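Local coordinates for TPR repeat-containing protein (Cytophaga hutchinsonii, PDB 3U4T) that is of unknown function but is built from tetratricopeptide-type helical hairpins, a scaffold that in relatives commonly mediates protein-protein binding, at residues Tyr53-Phe64 with Asp76-Lys87. The protein carries 1 engineered substitution. Sequence-based numbering, arbitrary orientation.
Sequences YDLAQKDIETYF and DFEYYGKILMKK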
loop_
_atom_site.group_PDB
_atom_site.type_symbol
_atom_site.label_atom_id
_atom_site.label_comp_id
_atom_site.label_asym_id
_atom_site.label_seq_id
_atom_site.Cartn_x
_atom_site.Cartn_y
_atom_site.Cartn_z
ATOM N N TYR A 53 12.074 16.076 -7.334
ATOM C CA TYR A 53 12.560 15.854 -5.983
ATOM C C TYR A 53 13.758 16.675 -5.544
ATOM O O TYR A 53 13.934 16.899 -4.348
ATOM C CB TYR A 53 12.821 14.357 -5.781
ATOM C CG TYR A 53 11.612 13.505 -6.120
ATOM C CD1 TYR A 53 10.376 13.734 -5.503
ATOM C CD2 TYR A 53 11.695 12.485 -7.065
ATOM C CE1 TYR A 53 9.246 12.962 -5.824
ATOM C CE2 TYR A 53 10.575 11.707 -7.394
ATOM C CZ TYR A 53 9.355 11.952 -6.769
ATOM O OH TYR A 53 8.254 11.185 -7.085
ATOM N N ASP A 54 14.575 17.129 -6.493
ATOM C CA ASP A 54 15.736 17.946 -6.143
ATOM C C ASP A 54 15.244 19.329 -5.726
ATOM O O ASP A 54 15.743 19.926 -4.768
ATOM C CB ASP A 54 16.694 18.064 -7.333
ATOM C CG ASP A 54 17.626 16.867 -7.456
ATOM O OD1 ASP A 54 17.127 15.724 -7.493
ATOM O OD2 ASP A 54 18.861 17.071 -7.517
ATOM N N LEU A 55 14.248 19.814 -6.458
ATOM C CA LEU A 55 13.634 21.110 -6.213
ATOM C C LEU A 55 12.889 21.058 -4.894
ATOM O O LEU A 55 12.938 22.002 -4.103
ATOM C CB LEU A 55 12.650 21.441 -7.339
ATOM C CG LEU A 55 13.034 22.509 -8.365
ATOM C CD1 LEU A 55 14.532 22.805 -8.326
ATOM C CD2 LEU A 55 12.592 22.029 -9.733
ATOM N N ALA A 56 12.191 19.949 -4.666
ATOM C CA ALA A 56 11.436 19.775 -3.438
ATOM C C ALA A 56 12.341 19.570 -2.213
ATOM O O ALA A 56 11.932 19.856 -1.083
ATOM C CB ALA A 56 10.488 18.613 -3.586
ATOM N N GLN A 57 13.558 19.065 -2.419
ATOM C CA GLN A 57 14.447 18.885 -1.283
ATOM C C GLN A 57 14.969 20.265 -0.890
ATOM O O GLN A 57 14.966 20.625 0.288
ATOM C CB GLN A 57 15.627 17.960 -1.609
ATOM C CG GLN A 57 16.404 17.549 -0.348
ATOM C CD GLN A 57 17.579 16.616 -0.602
ATOM O OE1 GLN A 57 18.142 16.052 0.334
ATOM N NE2 GLN A 57 17.956 16.458 -1.857
ATOM N N LYS A 58 15.392 21.051 -1.876
ATOM C CA LYS A 58 15.906 22.378 -1.579
ATOM C C LYS A 58 14.852 23.210 -0.856
ATOM O O LYS A 58 15.174 23.967 0.062
ATOM C CB LYS A 58 16.347 23.102 -2.857
ATOM C CG LYS A 58 16.952 24.480 -2.577
ATOM C CD LYS A 58 17.744 25.062 -3.757
ATOM C CE LYS A 58 16.855 25.600 -4.870
ATOM N NZ LYS A 58 17.673 26.218 -5.959
ATOM N N ASP A 59 13.594 23.064 -1.266
ATOM C CA ASP A 59 12.500 23.816 -0.655
ATOM C C ASP A 59 12.172 23.395 0.769
ATOM O O ASP A 59 11.964 24.241 1.639
ATOM C CB ASP A 59 11.229 23.701 -1.495
ATOM C CG ASP A 59 11.146 24.748 -2.600
ATOM O OD1 ASP A 59 12.027 25.627 -2.684
ATOM O OD2 ASP A 59 10.174 24.684 -3.383
ATOM N N ILE A 60 12.119 22.095 1.025
ATOM C CA ILE A 60 11.791 21.665 2.371
ATOM C C ILE A 60 12.937 22.003 3.321
ATOM O O ILE A 60 12.729 22.152 4.525
ATOM C CB ILE A 60 11.489 20.157 2.429
ATOM C CG1 ILE A 60 10.792 19.833 3.746
ATOM C CG2 ILE A 60 12.760 19.359 2.285
ATOM C CD1 ILE A 60 9.447 20.513 3.888
ATOM N N GLU A 61 14.146 22.146 2.780
ATOM C CA GLU A 61 15.293 22.469 3.620
ATOM C C GLU A 61 15.372 23.973 3.849
ATOM O O GLU A 61 15.813 24.430 4.900
ATOM C CB GLU A 61 16.583 21.914 2.995
ATOM C CG GLU A 61 16.538 20.383 2.855
ATOM C CD GLU A 61 17.833 19.758 2.360
ATOM O OE1 GLU A 61 18.442 20.298 1.409
ATOM O OE2 GLU A 61 18.232 18.708 2.913
ATOM N N THR A 62 14.934 24.750 2.868
ATOM C CA THR A 62 14.928 26.190 3.015
ATOM C C THR A 62 13.862 26.429 4.081
ATOM O O THR A 62 14.040 27.223 5.005
ATOM C CB THR A 62 14.527 26.877 1.699
ATOM O OG1 THR A 62 15.594 26.747 0.753
ATOM C CG2 THR A 62 14.227 28.352 1.931
ATOM N N TYR A 63 12.744 25.726 3.955
ATOM C CA TYR A 63 11.684 25.846 4.940
ATOM C C TYR A 63 12.220 25.650 6.373
ATOM O O TYR A 63 12.043 26.520 7.224
ATOM C CB TYR A 63 10.608 24.805 4.662
ATOM C CG TYR A 63 9.548 24.730 5.730
ATOM C CD1 TYR A 63 8.634 25.764 5.900
ATOM C CD2 TYR A 63 9.439 23.611 6.550
ATOM C CE1 TYR A 63 7.629 25.685 6.856
ATOM C CE2 TYR A 63 8.438 23.522 7.511
ATOM C CZ TYR A 63 7.538 24.564 7.654
ATOM O OH TYR A 63 6.546 24.495 8.594
ATOM N N PHE A 64 12.876 24.514 6.630
ATOM C CA PHE A 64 13.399 24.218 7.970
ATOM C C PHE A 64 14.537 25.105 8.477
ATOM O O PHE A 64 14.864 25.087 9.665
ATOM C CB PHE A 64 13.814 22.746 8.075
ATOM C CG PHE A 64 12.669 21.819 8.304
ATOM C CD1 PHE A 64 11.864 21.966 9.422
ATOM C CD2 PHE A 64 12.351 20.835 7.373
ATOM C CE1 PHE A 64 10.744 21.132 9.622
ATOM C CE2 PHE A 64 11.239 19.997 7.558
ATOM C CZ PHE A 64 10.432 20.151 8.684
ATOM N N ASP A 76 5.066 18.615 7.971
ATOM C CA ASP A 76 6.326 19.056 7.390
ATOM C C ASP A 76 7.403 17.986 7.501
ATOM O O ASP A 76 8.151 17.752 6.545
ATOM C CB ASP A 76 6.789 20.339 8.072
ATOM C CG ASP A 76 5.706 21.372 8.116
ATOM O OD1 ASP A 76 5.102 21.628 7.042
ATOM O OD2 ASP A 76 5.461 21.926 9.212
ATOM N N PHE A 77 7.489 17.339 8.663
ATOM C CA PHE A 77 8.489 16.283 8.850
ATOM C C PHE A 77 8.150 15.114 7.922
ATOM O O PHE A 77 9.039 14.508 7.304
ATOM C CB PHE A 77 8.505 15.815 10.306
ATOM C CG PHE A 77 9.072 16.821 11.253
ATOM C CD1 PHE A 77 10.441 16.851 11.519
ATOM C CD2 PHE A 77 8.251 17.779 11.841
ATOM C CE1 PHE A 77 10.986 17.824 12.364
ATOM C CE2 PHE A 77 8.783 18.759 12.686
ATOM C CZ PHE A 77 10.150 18.782 12.945
ATOM N N GLU A 78 6.857 14.810 7.822
ATOM C CA GLU A 78 6.393 13.726 6.959
ATOM C C GLU A 78 6.887 13.917 5.528
ATOM O O GLU A 78 7.496 13.015 4.954
ATOM C CB GLU A 78 4.868 13.657 6.980
ATOM C CG GLU A 78 4.260 12.868 5.848
ATOM C CD GLU A 78 2.749 12.840 5.926
ATOM O OE1 GLU A 78 2.145 13.858 6.334
ATOM O OE2 GLU A 78 2.164 11.803 5.567
ATOM N N TYR A 79 6.637 15.094 4.959
ATOM C CA TYR A 79 7.077 15.371 3.601
ATOM C C TYR A 79 8.591 15.470 3.475
ATOM O O TYR A 79 9.142 15.238 2.402
ATOM C CB TYR A 79 6.409 16.637 3.067
ATOM C CG TYR A 79 5.012 16.355 2.566
ATOM C CD1 TYR A 79 3.909 16.474 3.408
ATOM C CD2 TYR A 79 4.812 15.833 1.291
ATOM C CE1 TYR A 79 2.651 16.068 2.995
ATOM C CE2 TYR A 79 3.563 15.424 0.870
ATOM C CZ TYR A 79 2.491 15.537 1.721
ATOM O OH TYR A 79 1.271 15.081 1.302
ATOM N N TYR A 80 9.269 15.797 4.567
ATOM C CA TYR A 80 10.718 15.877 4.514
ATOM C C TYR A 80 11.183 14.458 4.239
ATOM O O TYR A 80 12.008 14.227 3.353
ATOM C CB TYR A 80 11.295 16.374 5.839
ATOM C CG TYR A 80 12.769 16.711 5.766
ATOM C CD1 TYR A 80 13.422 16.820 4.536
ATOM C CD2 TYR A 80 13.506 16.959 6.924
ATOM C CE1 TYR A 80 14.778 17.170 4.463
ATOM C CE2 TYR A 80 14.855 17.307 6.862
ATOM C CZ TYR A 80 15.481 17.409 5.629
ATOM O OH TYR A 80 16.814 17.716 5.558
ATOM N N GLY A 81 10.625 13.512 4.996
ATOM C CA GLY A 81 10.959 12.108 4.826
ATOM C C GLY A 81 10.537 11.561 3.472
ATOM O O GLY A 81 11.295 10.819 2.828
ATOM N N LYS A 82 9.330 11.900 3.022
ATOM C CA LYS A 82 8.894 11.416 1.721
ATOM C C LYS A 82 9.868 11.923 0.662
ATOM O O LYS A 82 10.214 11.201 -0.270
ATOM C CB LYS A 82 7.492 11.911 1.374
ATOM C CG LYS A 82 6.361 11.269 2.144
ATOM C CD LYS A 82 5.027 11.738 1.575
ATOM C CE LYS A 82 3.854 11.304 2.433
ATOM N NZ LYS A 82 3.830 9.839 2.654
ATOM N N ILE A 83 10.309 13.171 0.811
ATOM C CA ILE A 83 11.248 13.753 -0.144
ATOM C C ILE A 83 12.616 13.101 -0.071
ATOM O O ILE A 83 13.256 12.900 -1.097
ATOM C CB ILE A 83 11.384 15.276 0.058
ATOM C CG1 ILE A 83 10.058 15.946 -0.272
ATOM C CG2 ILE A 83 12.452 15.835 -0.852
ATOM C CD1 ILE A 83 9.994 17.392 0.147
ATOM N N LEU A 84 13.063 12.766 1.138
ATOM C CA LEU A 84 14.368 12.120 1.308
ATOM C C LEU A 84 14.311 10.697 0.776
ATOM O O LEU A 84 15.231 10.230 0.101
ATOM C CB LEU A 84 14.789 12.109 2.788
ATOM C CG LEU A 84 15.230 13.469 3.355
ATOM C CD1 LEU A 84 15.287 13.414 4.864
ATOM C CD2 LEU A 84 16.593 13.866 2.773
HETATM N N MSE A 85 13.225 9.990 1.059
HETATM C CA MSE A 85 13.134 8.632 0.557
HETATM C C MSE A 85 13.269 8.655 -0.970
HETATM O O MSE A 85 13.982 7.833 -1.541
HETATM C CB MSE A 85 11.813 7.983 0.980
HETATM C CG MSE A 85 11.767 6.479 0.737
HETATM SE SE MSE A 85 13.067 5.501 1.764
HETATM C CE MSE A 85 12.018 5.334 3.411
ATOM N N LYS A 86 12.616 9.602 -1.638
ATOM C CA LYS A 86 12.720 9.676 -3.099
ATOM C C LYS A 86 14.137 9.970 -3.578
ATOM O O LYS A 86 14.513 9.587 -4.682
ATOM C CB LYS A 86 11.776 10.745 -3.668
ATOM C CG LYS A 86 10.304 10.353 -3.710
ATOM C CD LYS A 86 10.088 9.165 -4.619
ATOM C CE LYS A 86 8.611 8.873 -4.828
ATOM N NZ LYS A 86 7.933 8.440 -3.579
ATOM N N LYS A 87 14.918 10.659 -2.752
ATOM C CA LYS A 87 16.295 11.014 -3.102
ATOM C C LYS A 87 17.303 9.949 -2.662
ATOM O O LYS A 87 18.522 10.128 -2.764
ATOM C CB LYS A 87 16.645 12.369 -2.490
ATOM C CG LYS A 87 15.913 13.518 -3.152
ATOM C CD LYS A 87 16.791 14.145 -4.226
ATOM C CE LYS A 87 17.332 13.109 -5.190
ATOM N NZ LYS A 87 18.474 13.660 -5.964
#
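Asp-76 OD2 is gripped twice: the backbone N of Lys-73 donates to it, and Tyr-63 OH adds a weak bond of 2.9 Å, its ring plane 55° from the carboxylate. Asn-41 ND2 donates to the other oxygen, OD1, tying in helix 40-49. Phe-64 brings CZ against Asp-76 CB and over the centre of the Phe-77 face, while its CE2 lies 3.8 Å from Tyr-80 CD2; the three rings form a cluster. Tyr-80 swings CG anti to its N (chi1 -170°), which lays CD1 3.5 Å from Ile-60 CG2 and lets OH donate a hydrogen bond to the anti lone pair of Glu-61 OE2. Midway, Ile-83 is a knob among Tyr-53, Ala-56, Gln-57 and Ile-60, with CD1 3.4 Å from Ala-56 O. At the far end Lys-86 CG sits over one face of the Tyr-53 ring, a CH-pi contact 3.6 Å from the centroid. Replacing Tyr-53 with an alanine would probably strip the Lys-86 chain of that face and leave it freer to turn. Lys-87 NZ makes a salt bridge to Asp-54 OD1, 2.9 Å away, from above the carboxylate plane. The two helices run roughly antiparallel, crossing at -143°, as successive helices do in a tetratricopeptide-repeat array.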